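Local structure of carbon monoxide oxidation system transcription regulator CooA-1 (6CPB) at residues T6-Y17 and F106-K115; S18-E26 and L92-I102. The protein is a heme-binding sensor of carbon monoxide that probably acts as a DNA-binding transcription regulator, of which this chain is the heme domain. All coordinates share one frame; numbering follows the deposited sequence. Where two conformers were deposited one is given.

Contact 1. Residues T6-Y17 and F106-K115; sequences TNLLEVLNSEEY and FPAFSLNMVK. With SO4 (sulfate ion), chain D.
Leu8, Val11 and Tyr17, from the N-terminal segment with its short helix 9-12, pack on the first turns of helix 108-135, the long helix that comes after helix 96-105 in this cyclic nucleotide-binding-type fold of CRP-family regulators. The tight part is apolar. Branched Leu8 straddles two residues of the helix, its CD1 lying 3.7 Å from Asn112 CB and its CD2 against the backbone of Ala108. Val11, with CG1 anti to its own backbone N (chi1 159°), sets that methyl over one face of the Tyr17 ring, toward its rim, and also 3.9 Å from Phe109 CZ. Tyr17 completes an aromatic cluster with Phe106 and Phe109: its ring lies oblique to both, its plane turned 49° from that of Phe106, and Tyr17 CE2 comes within 3.5 Å of Phe106 CD1. A tyrosine suits this margin because its OH hydrogen-bonds a water at 2.7 Å, and that water accepts a bond from Ala108 N.

The other end is polar and lies nearer solvent: Thr6 and Lys115 are partly exposed, though Asn112 beside them is buried. Asn112 ND2 donates to Thr6 OG1 at 3.2 Å and weakly to Thr6 O, while Asn112 OD1 is taken by Ile74 N and ND2 also serves Asp73. A sulfate, probably from the crystallisation liquor, sits beside Thr6 and receives a weak bond from Lys115 NZ, whose firmer partner is the carboxylate of Asp73. With chi1 74° the Thr6 hydroxyl sits beside its own backbone N, and Thr6 N and OG1 converge on sulfate O2, the hydroxyl at 2.7 Å.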
loop_
_atom_site.group_PDB
_atom_site.type_symbol
_atom_site.label_atom_id
_atom_site.label_comp_id
_atom_site.label_asym_id
_atom_site.label_seq_id
_atom_site.Cartn_x
_atom_site.Cartn_y
_atom_site.Cartn_z
ATOM N N THR A 6 -12.412 -5.491 5.328
ATOM C CA THR A 6 -12.070 -5.529 3.901
ATOM C C THR A 6 -11.777 -6.929 3.395
ATOM O O THR A 6 -11.481 -7.100 2.206
ATOM C CB THR A 6 -10.866 -4.638 3.536
ATOM O OG1 THR A 6 -9.639 -5.238 3.986
ATOM C CG2 THR A 6 -11.010 -3.219 4.084
ATOM N N ASN A 7 -11.867 -7.934 4.250
ATOM C CA ASN A 7 -11.568 -9.290 3.820
ATOM C C ASN A 7 -12.490 -9.700 2.674
ATOM O O ASN A 7 -13.686 -9.406 2.683
ATOM C CB ASN A 7 -11.720 -10.231 5.014
ATOM C CG ASN A 7 -11.406 -11.641 4.667
ATOM O OD1 ASN A 7 -12.273 -12.383 4.201
ATOM N ND2 ASN A 7 -10.157 -12.035 4.870
ATOM N N LEU A 8 -11.926 -10.405 1.694
ATOM C CA LEU A 8 -12.621 -10.716 0.450
ATOM C C LEU A 8 -13.283 -12.087 0.417
ATOM O O LEU A 8 -13.844 -12.452 -0.618
ATOM C CB LEU A 8 -11.662 -10.569 -0.732
ATOM C CG LEU A 8 -11.207 -9.127 -0.961
ATOM C CD1 LEU A 8 -10.039 -9.102 -1.918
ATOM C CD2 LEU A 8 -12.337 -8.233 -1.478
ATOM N N LEU A 9 -13.270 -12.855 1.507
ATOM C CA LEU A 9 -13.979 -14.132 1.473
ATOM C C LEU A 9 -15.460 -13.947 1.170
ATOM O O LEU A 9 -16.052 -14.756 0.452
ATOM C CB LEU A 9 -13.800 -14.917 2.770
ATOM C CG LEU A 9 -12.424 -15.550 2.966
ATOM C CD1 LEU A 9 -12.286 -16.126 4.374
ATOM C CD2 LEU A 9 -12.157 -16.623 1.926
ATOM N N GLU A 10 -16.088 -12.910 1.722
ATOM C CA GLU A 10 -17.509 -12.707 1.454
ATOM C C GLU A 10 -17.753 -12.465 -0.032
ATOM O O GLU A 10 -18.773 -12.897 -0.574
ATOM C CB GLU A 10 -18.048 -11.584 2.343
ATOM C CG GLU A 10 -19.532 -11.251 2.167
ATOM C CD GLU A 10 -19.791 -10.095 1.218
ATOM O OE1 GLU A 10 -18.831 -9.482 0.724
ATOM O OE2 GLU A 10 -20.984 -9.775 0.969
ATOM N N VAL A 11 -16.825 -11.776 -0.699
ATOM C CA VAL A 11 -16.885 -11.551 -2.140
ATOM C C VAL A 11 -16.671 -12.857 -2.898
ATOM O O VAL A 11 -17.420 -13.182 -3.834
ATOM C CB VAL A 11 -15.825 -10.487 -2.498
ATOM C CG1 VAL A 11 -15.427 -10.532 -3.967
ATOM C CG2 VAL A 11 -16.340 -9.106 -2.097
ATOM N N LEU A 12 -15.652 -13.636 -2.499
ATOM C CA LEU A 12 -15.394 -14.923 -3.134
ATOM C C LEU A 12 -16.617 -15.813 -3.085
ATOM O O LEU A 12 -16.863 -16.583 -4.020
ATOM C CB LEU A 12 -14.225 -15.627 -2.438
ATOM C CG LEU A 12 -12.849 -15.059 -2.782
ATOM C CD1 LEU A 12 -11.787 -15.448 -1.762
ATOM C CD2 LEU A 12 -12.428 -15.528 -4.160
ATOM N N ASN A 13 -17.399 -15.708 -2.019
ATOM C CA ASN A 13 -18.555 -16.565 -1.811
ATOM C C ASN A 13 -19.867 -15.911 -2.214
ATOM O O ASN A 13 -20.933 -16.409 -1.846
ATOM C CB ASN A 13 -18.576 -17.024 -0.361
ATOM C CG ASN A 13 -17.424 -17.951 -0.059
ATOM O OD1 ASN A 13 -17.130 -18.847 -0.843
ATOM N ND2 ASN A 13 -16.739 -17.717 1.042
ATOM N N SER A 14 -19.813 -14.838 -2.986
ATOM C CA SER A 14 -21.011 -14.138 -3.429
ATOM C C SER A 14 -21.298 -14.405 -4.896
ATOM O O SER A 14 -20.445 -14.181 -5.759
ATOM C CB SER A 14 -20.850 -12.640 -3.242
ATOM O OG SER A 14 -20.998 -12.276 -1.897
ATOM N N GLU A 15 -22.533 -14.806 -5.174
ATOM C CA GLU A 15 -22.957 -15.058 -6.545
ATOM C C GLU A 15 -22.699 -13.857 -7.456
ATOM O O GLU A 15 -22.326 -14.016 -8.624
ATOM C CB GLU A 15 -24.443 -15.438 -6.524
ATOM C CG GLU A 15 -25.047 -15.760 -7.865
ATOM C CD GLU A 15 -26.499 -16.238 -7.772
ATOM O OE1 GLU A 15 -27.077 -16.301 -6.659
ATOM O OE2 GLU A 15 -27.062 -16.564 -8.839
ATOM N N GLU A 16 -22.889 -12.639 -6.935
ATOM C CA GLU A 16 -22.733 -11.430 -7.742
ATOM C C GLU A 16 -21.341 -11.301 -8.344
ATOM O O GLU A 16 -21.180 -10.624 -9.369
ATOM C CB GLU A 16 -23.068 -10.205 -6.894
ATOM C CG GLU A 16 -22.867 -8.844 -7.568
ATOM C CD GLU A 16 -23.775 -8.587 -8.774
ATOM O OE1 GLU A 16 -24.778 -9.301 -8.977
ATOM O OE2 GLU A 16 -23.461 -7.642 -9.528
ATOM N N TYR A 17 -20.327 -11.895 -7.707
ATOM C CA TYR A 17 -18.948 -11.846 -8.177
ATOM C C TYR A 17 -18.540 -13.094 -8.952
ATOM O O TYR A 17 -17.382 -13.193 -9.372
ATOM C CB TYR A 17 -18.005 -11.643 -6.986
ATOM C CG TYR A 17 -18.111 -10.265 -6.370
ATOM C CD1 TYR A 17 -19.079 -9.966 -5.424
ATOM C CD2 TYR A 17 -17.206 -9.270 -6.707
ATOM C CE1 TYR A 17 -19.162 -8.702 -4.858
ATOM C CE2 TYR A 17 -17.277 -8.023 -6.145
ATOM C CZ TYR A 17 -18.248 -7.740 -5.218
ATOM O OH TYR A 17 -18.290 -6.475 -4.666
ATOM N N PHE A 106 -15.734 -3.217 -9.791
ATOM C CA PHE A 106 -15.818 -3.949 -8.525
ATOM C C PHE A 106 -14.705 -3.462 -7.604
ATOM O O PHE A 106 -13.711 -4.163 -7.379
ATOM C CB PHE A 106 -15.672 -5.456 -8.764
ATOM C CG PHE A 106 -16.750 -6.046 -9.617
ATOM C CD1 PHE A 106 -17.993 -6.307 -9.084
ATOM C CD2 PHE A 106 -16.507 -6.360 -10.946
ATOM C CE1 PHE A 106 -18.993 -6.865 -9.874
ATOM C CE2 PHE A 106 -17.492 -6.920 -11.728
ATOM C CZ PHE A 106 -18.733 -7.163 -11.187
ATOM N N PRO A 107 -14.854 -2.267 -7.028
ATOM C CA PRO A 107 -13.754 -1.686 -6.243
ATOM C C PRO A 107 -13.466 -2.384 -4.919
ATOM O O PRO A 107 -12.426 -2.094 -4.315
ATOM C CB PRO A 107 -14.200 -0.231 -6.026
ATOM C CG PRO A 107 -15.612 -0.202 -6.334
ATOM C CD PRO A 107 -15.919 -1.293 -7.280
ATOM N N ALA A 108 -14.317 -3.294 -4.444
ATOM C CA ALA A 108 -14.021 -3.985 -3.191
ATOM C C ALA A 108 -12.628 -4.615 -3.195
ATOM O O ALA A 108 -11.922 -4.583 -2.179
ATOM C CB ALA A 108 -15.076 -5.049 -2.919
ATOM N N PHE A 109 -12.207 -5.186 -4.326
ATOM C CA PHE A 109 -10.896 -5.819 -4.387
ATOM C C PHE A 109 -9.799 -4.829 -4.030
ATOM O O PHE A 109 -8.791 -5.191 -3.403
ATOM C CB PHE A 109 -10.636 -6.370 -5.791
ATOM C CG PHE A 109 -11.556 -7.501 -6.208
ATOM C CD1 PHE A 109 -11.328 -8.795 -5.784
ATOM C CD2 PHE A 109 -12.610 -7.276 -7.069
ATOM C CE1 PHE A 109 -12.154 -9.831 -6.184
ATOM C CE2 PHE A 109 -13.445 -8.300 -7.460
ATOM C CZ PHE A 109 -13.212 -9.580 -7.026
ATOM N N SER A 110 -9.968 -3.574 -4.435
ATOM C CA SER A 110 -8.932 -2.584 -4.203
ATOM C C SER A 110 -8.872 -2.147 -2.752
ATOM O O SER A 110 -7.812 -1.707 -2.296
ATOM C CB SER A 110 -9.165 -1.374 -5.095
ATOM O OG SER A 110 -10.288 -0.590 -4.673
ATOM N N LEU A 111 -9.972 -2.232 -2.009
ATOM C CA LEU A 111 -9.928 -1.810 -0.616
ATOM C C LEU A 111 -9.124 -2.777 0.234
ATOM O O LEU A 111 -8.397 -2.363 1.143
ATOM C CB LEU A 111 -11.335 -1.632 -0.061
ATOM C CG LEU A 111 -12.067 -0.379 -0.566
ATOM C CD1 LEU A 111 -13.453 -0.281 0.033
ATOM C CD2 LEU A 111 -11.287 0.894 -0.263
ATOM N N ASN A 112 -9.226 -4.065 -0.052
ATOM C CA ASN A 112 -8.357 -4.995 0.638
ATOM C C ASN A 112 -6.910 -4.777 0.226
ATOM O O ASN A 112 -6.000 -4.864 1.063
ATOM C CB ASN A 112 -8.797 -6.435 0.381
ATOM C CG ASN A 112 -7.925 -7.426 1.096
ATOM O OD1 ASN A 112 -6.985 -7.963 0.526
ATOM N ND2 ASN A 112 -8.217 -7.657 2.366
ATOM N N MET A 113 -6.671 -4.474 -1.048
ATOM C CA MET A 113 -5.313 -4.241 -1.509
ATOM C C MET A 113 -4.682 -3.054 -0.792
ATOM O O MET A 113 -3.497 -3.092 -0.435
ATOM C CB MET A 113 -5.315 -4.027 -3.018
ATOM C CG MET A 113 -3.932 -3.873 -3.586
ATOM S SD MET A 113 -3.919 -3.837 -5.359
ATOM C CE MET A 113 -4.102 -5.586 -5.730
ATOM N N VAL A 114 -5.448 -1.981 -0.595
ATOM C CA VAL A 114 -4.958 -0.831 0.158
ATOM C C VAL A 114 -4.582 -1.239 1.573
ATOM O O VAL A 114 -3.536 -0.839 2.093
ATOM C CB VAL A 114 -6.014 0.295 0.153
ATOM C CG1 VAL A 114 -5.700 1.349 1.205
ATOM C CG2 VAL A 114 -6.124 0.932 -1.227
ATOM N N LYS A 115 -5.434 -2.028 2.222
ATOM C CA LYS A 115 -5.166 -2.467 3.590
ATOM C C LYS A 115 -3.870 -3.281 3.656
ATOM O O LYS A 115 -3.014 -3.046 4.526
ATOM C CB LYS A 115 -6.377 -3.270 4.086
ATOM C CG LYS A 115 -6.343 -3.694 5.538
ATOM C CD LYS A 115 -5.603 -4.989 5.775
ATOM C CE LYS A 115 -6.213 -6.173 5.059
ATOM N NZ LYS A 115 -5.568 -7.442 5.510
HETATM S S SO4 D . -9.560 -7.274 7.134
HETATM O O1 SO4 D . -10.894 -7.863 7.044
HETATM O O2 SO4 D . -9.611 -5.894 6.652
HETATM O O3 SO4 D . -9.114 -7.288 8.525
HETATM O O4 SO4 D . -8.637 -8.057 6.315
HETATM O O HOH W 1 -17.013 -4.229 -5.544
#

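Contact 2. Residues S18-E26 and L92-I102; sequences SGVLKEFRE and LYTDIRNFQNI
This contact joins a short antiparallel strand pairing to a helix-packing patch, at the edge of the sheet in which strand 25-29, outermost within this chain, meets strand 89-95. Arg25 and Tyr93 form the hydrogen-bonded pair, with Arg25 N to Tyr93 O at 2.9 Å and Tyr93 N to Arg25 O at 2.8 Å. On their face of the sheet, a chi1 of 64° places the Tyr93 ring across the neighbouring strand, where Arg25 CB rests over one face in a CH-pi contact. Shortened to an alanine, Tyr93 would lose the ring under Arg25 CB and CD, and the arginine's aliphatic stem is likely to be held less firmly.

Glu26 and Leu92 form the next, non-hydrogen-bonded pair; apolar Leu92 suits the buried face, its CB 3.8 Å from Phe24 CB. Thr94 CG2 lies over one face of the large Phe24 ring. Val20 CG2 of helix 18-21 packs 3.7 Å from Ile102 CG1 of helix 96-105. Farther out, Glu23 OE1 uses its anti lone pair to accept from Asn98 ND2, which also donates to Thr94 OG1, fixing the amide's turn. Strand 44-50 pairs with the other side of strand 89-95, and Phe109 of helix 108-135 packs on Leu21, Phe99 and Ile102.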
loop_
_atom_site.group_PDB
_atom_site.type_symbol
_atom_site.label_atom_id
_atom_site.label_comp_id
_atom_site.label_asym_id
_atom_site.label_seq_id
_atom_site.Cartn_x
_atom_site.Cartn_y
_atom_site.Cartn_z
ATOM N N SER A 18 -19.448 -14.059 -9.125
ATOM C CA SER A 18 -19.050 -15.344 -9.689
ATOM C C SER A 18 -18.554 -15.210 -11.123
ATOM O O SER A 18 -17.674 -15.971 -11.546
ATOM C CB SER A 18 -20.193 -16.356 -9.594
ATOM O OG SER A 18 -21.338 -15.906 -10.296
ATOM N N GLY A 19 -19.082 -14.245 -11.877
ATOM C CA GLY A 19 -18.631 -14.065 -13.247
ATOM C C GLY A 19 -17.257 -13.429 -13.324
ATOM O O GLY A 19 -16.387 -13.883 -14.069
ATOM N N VAL A 20 -17.037 -12.369 -12.547
ATOM C CA VAL A 20 -15.750 -11.699 -12.636
ATOM C C VAL A 20 -14.639 -12.587 -12.085
ATOM O O VAL A 20 -13.509 -12.554 -12.583
ATOM C CB VAL A 20 -15.808 -10.299 -11.996
ATOM C CG1 VAL A 20 -16.015 -10.379 -10.508
ATOM C CG2 VAL A 20 -14.560 -9.512 -12.334
ATOM N N LEU A 21 -14.942 -13.430 -11.095
ATOM C CA LEU A 21 -13.922 -14.327 -10.565
ATOM C C LEU A 21 -13.503 -15.378 -11.586
ATOM O O LEU A 21 -12.373 -15.879 -11.516
ATOM C CB LEU A 21 -14.399 -14.963 -9.263
ATOM C CG LEU A 21 -14.508 -13.969 -8.100
ATOM C CD1 LEU A 21 -15.314 -14.554 -6.950
ATOM C CD2 LEU A 21 -13.130 -13.515 -7.618
ATOM N N LYS A 22 -14.374 -15.709 -12.548
ATOM C CA LYS A 22 -13.995 -16.629 -13.618
ATOM C C LYS A 22 -12.908 -16.054 -14.515
ATOM O O LYS A 22 -12.280 -16.807 -15.267
ATOM C CB LYS A 22 -15.208 -16.985 -14.476
ATOM C CG LYS A 22 -16.208 -17.881 -13.789
ATOM C CD LYS A 22 -17.421 -18.127 -14.679
ATOM C CE LYS A 22 -18.513 -18.852 -13.926
ATOM N NZ LYS A 22 -19.717 -19.036 -14.773
ATOM N N GLU A 23 -12.671 -14.743 -14.463
ATOM C CA GLU A 23 -11.594 -14.149 -15.243
ATOM C C GLU A 23 -10.231 -14.509 -14.689
ATOM O O GLU A 23 -9.240 -14.426 -15.417
ATOM C CB GLU A 23 -11.735 -12.633 -15.250
ATOM C CG GLU A 23 -13.016 -12.159 -15.902
ATOM C CD GLU A 23 -13.132 -10.654 -15.915
ATOM O OE1 GLU A 23 -12.089 -9.970 -15.914
ATOM O OE2 GLU A 23 -14.276 -10.155 -15.934
ATOM N N PHE A 24 -10.163 -14.890 -13.419
ATOM C CA PHE A 24 -8.911 -15.246 -12.764
ATOM C C PHE A 24 -8.575 -16.706 -13.047
ATOM O O PHE A 24 -9.458 -17.549 -13.221
ATOM C CB PHE A 24 -9.042 -15.090 -11.240
ATOM C CG PHE A 24 -9.191 -13.668 -10.742
ATOM C CD1 PHE A 24 -10.359 -12.944 -10.953
ATOM C CD2 PHE A 24 -8.174 -13.084 -10.003
ATOM C CE1 PHE A 24 -10.486 -11.658 -10.450
ATOM C CE2 PHE A 24 -8.307 -11.805 -9.493
ATOM C CZ PHE A 24 -9.461 -11.091 -9.721
ATOM N N ARG A 25 -7.287 -16.996 -13.100
ATOM C CA ARG A 25 -6.800 -18.367 -13.085
ATOM C C ARG A 25 -6.566 -18.816 -11.646
ATOM O O ARG A 25 -6.405 -18.009 -10.739
ATOM C CB ARG A 25 -5.506 -18.494 -13.886
ATOM C CG ARG A 25 -5.704 -18.399 -15.401
ATOM C CD ARG A 25 -4.385 -18.665 -16.138
ATOM N NE ARG A 25 -4.537 -18.712 -17.593
ATOM C CZ ARG A 25 -4.507 -17.648 -18.392
ATOM N NH1 ARG A 25 -4.336 -16.431 -17.894
ATOM N NH2 ARG A 25 -4.650 -17.800 -19.700
ATOM N N GLU A 26 -6.550 -20.121 -11.443
ATOM C CA GLU A 26 -6.374 -20.708 -10.124
ATOM C C GLU A 26 -5.081 -21.506 -10.085
ATOM O O GLU A 26 -4.667 -22.079 -11.092
ATOM C CB GLU A 26 -7.552 -21.628 -9.841
ATOM C CG GLU A 26 -7.769 -22.067 -8.429
ATOM C CD GLU A 26 -9.216 -22.521 -8.224
ATOM O OE1 GLU A 26 -9.917 -22.735 -9.234
ATOM O OE2 GLU A 26 -9.657 -22.652 -7.074
ATOM N N LEU A 92 -6.277 -17.245 -6.635
ATOM C CA LEU A 92 -6.807 -16.772 -7.908
ATOM C C LEU A 92 -5.913 -15.628 -8.361
ATOM O O LEU A 92 -5.586 -14.756 -7.557
ATOM C CB LEU A 92 -8.244 -16.262 -7.737
ATOM C CG LEU A 92 -9.276 -17.324 -7.367
ATOM C CD1 LEU A 92 -10.642 -16.676 -7.216
ATOM C CD2 LEU A 92 -9.329 -18.446 -8.406
ATOM N N TYR A 93 -5.524 -15.609 -9.640
ATOM C CA TYR A 93 -4.655 -14.537 -10.122
ATOM C C TYR A 93 -5.066 -14.047 -11.503
ATOM O O TYR A 93 -5.659 -14.780 -12.297
ATOM C CB TYR A 93 -3.171 -14.948 -10.131
ATOM C CG TYR A 93 -2.823 -16.080 -11.067
ATOM C CD1 TYR A 93 -2.920 -17.389 -10.649
ATOM C CD2 TYR A 93 -2.375 -15.841 -12.358
ATOM C CE1 TYR A 93 -2.588 -18.431 -11.477
ATOM C CE2 TYR A 93 -2.027 -16.883 -13.197
ATOM C CZ TYR A 93 -2.153 -18.174 -12.749
ATOM O OH TYR A 93 -1.824 -19.231 -13.559
ATOM N N THR A 94 -4.717 -12.795 -11.779
ATOM C CA THR A 94 -4.941 -12.204 -13.094
ATOM C C THR A 94 -3.875 -11.141 -13.333
ATOM O O THR A 94 -3.214 -10.692 -12.410
ATOM C CB THR A 94 -6.368 -11.645 -13.207
ATOM O OG1 THR A 94 -6.682 -11.386 -14.579
ATOM C CG2 THR A 94 -6.556 -10.354 -12.430
ATOM N N ASP A 95 -3.699 -10.749 -14.589
ATOM C CA ASP A 95 -2.707 -9.728 -14.894
ATOM C C ASP A 95 -3.170 -8.361 -14.398
ATOM O O ASP A 95 -4.369 -8.084 -14.300
ATOM C CB ASP A 95 -2.450 -9.659 -16.395
ATOM C CG ASP A 95 -3.688 -9.295 -17.170
ATOM O OD1 ASP A 95 -4.502 -10.203 -17.437
ATOM O OD2 ASP A 95 -3.870 -8.097 -17.477
ATOM N N ILE A 96 -2.198 -7.491 -14.105
ATOM C CA ILE A 96 -2.497 -6.213 -13.455
ATOM C C ILE A 96 -3.453 -5.357 -14.286
ATOM O O ILE A 96 -4.355 -4.717 -13.734
ATOM C CB ILE A 96 -1.201 -5.465 -13.085
ATOM C CG1 ILE A 96 -1.531 -4.265 -12.190
ATOM C CG2 ILE A 96 -0.427 -5.032 -14.337
ATOM C CD1 ILE A 96 -0.326 -3.562 -11.624
ATOM N N ARG A 97 -3.272 -5.305 -15.609
ATOM C CA ARG A 97 -4.181 -4.486 -16.410
ATOM C C ARG A 97 -5.619 -4.963 -16.260
ATOM O O ARG A 97 -6.549 -4.156 -16.122
ATOM C CB ARG A 97 -3.779 -4.534 -17.885
ATOM C CG ARG A 97 -2.532 -3.748 -18.247
ATOM C CD ARG A 97 -2.301 -3.803 -19.754
ATOM N NE ARG A 97 -1.062 -3.144 -20.160
ATOM C CZ ARG A 97 -0.946 -1.844 -20.419
ATOM N NH1 ARG A 97 -1.994 -1.036 -20.311
ATOM N NH2 ARG A 97 0.228 -1.348 -20.784
ATOM N N ASN A 98 -5.830 -6.273 -16.318
ATOM C CA ASN A 98 -7.175 -6.789 -16.153
ATOM C C ASN A 98 -7.706 -6.462 -14.768
ATOM O O ASN A 98 -8.878 -6.100 -14.610
ATOM C CB ASN A 98 -7.208 -8.288 -16.411
ATOM C CG ASN A 98 -8.611 -8.813 -16.502
ATOM O OD1 ASN A 98 -9.463 -8.241 -17.204
ATOM N ND2 ASN A 98 -8.878 -9.893 -15.794
ATOM N N PHE A 99 -6.860 -6.603 -13.749
ATOM C CA PHE A 99 -7.284 -6.265 -12.398
ATOM C C PHE A 99 -7.732 -4.811 -12.299
ATOM O O PHE A 99 -8.746 -4.508 -11.666
ATOM C CB PHE A 99 -6.172 -6.538 -11.397
ATOM C CG PHE A 99 -6.591 -6.247 -10.007
ATOM C CD1 PHE A 99 -7.518 -7.065 -9.377
ATOM C CD2 PHE A 99 -6.144 -5.120 -9.352
ATOM C CE1 PHE A 99 -7.944 -6.793 -8.098
ATOM C CE2 PHE A 99 -6.567 -4.848 -8.045
ATOM C CZ PHE A 99 -7.459 -5.683 -7.428
ATOM N N GLN A 100 -6.970 -3.891 -12.885
ATOM C CA GLN A 100 -7.351 -2.486 -12.826
ATOM C C GLN A 100 -8.699 -2.250 -13.500
ATOM O O GLN A 100 -9.515 -1.457 -13.015
ATOM C CB GLN A 100 -6.231 -1.635 -13.423
ATOM C CG GLN A 100 -4.977 -1.635 -12.530
ATOM C CD GLN A 100 -3.742 -1.075 -13.199
ATOM O OE1 GLN A 100 -3.642 -1.038 -14.424
ATOM N NE2 GLN A 100 -2.787 -0.641 -12.389
ATOM N N ASN A 101 -8.966 -2.945 -14.606
ATOM C CA ASN A 101 -10.280 -2.852 -15.229
ATOM C C ASN A 101 -11.373 -3.423 -14.332
ATOM O O ASN A 101 -12.465 -2.848 -14.232
ATOM C CB ASN A 101 -10.265 -3.565 -16.581
ATOM C CG ASN A 101 -9.521 -2.783 -17.640
ATOM O OD1 ASN A 101 -9.526 -1.552 -17.634
ATOM N ND2 ASN A 101 -8.893 -3.492 -18.568
ATOM N N ILE A 102 -11.106 -4.557 -13.684
ATOM C CA ILE A 102 -12.052 -5.133 -12.730
ATOM C C ILE A 102 -12.396 -4.141 -11.626
ATOM O O ILE A 102 -13.566 -3.993 -11.250
ATOM C CB ILE A 102 -11.485 -6.448 -12.159
ATOM C CG1 ILE A 102 -11.540 -7.555 -13.216
ATOM C CG2 ILE A 102 -12.221 -6.855 -10.879
ATOM C CD1 ILE A 102 -10.721 -8.767 -12.855
HETATM O O HOH W 2 -6.755 -13.803 -15.882
HETATM O O HOH W 3 -4.530 -15.248 -15.125
#

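How the contacts relate
The centres of the two contacts lie about 12 Å apart, and both segments of contact 2 fall between those of contact 1 along the chain. Helices 9-12 and 18-21 follow one another on the early side, as helices 96-105 and 108-135 do on the late side, with strands of the beta domain in between. The contacts also touch directly: Phe109 CB meets Phe99 CE1 at 3.6 Å, and Leu12 CD2 approaches Leu92 CD1 at 3.7 Å. Their apolar parts join, linking the N-terminal helices, the sheet edge at strand 25-29 and the start of the long helix, next to the second subunit, which packs mainly on contact 1, for instance through Val103 of that subunit on Leu111.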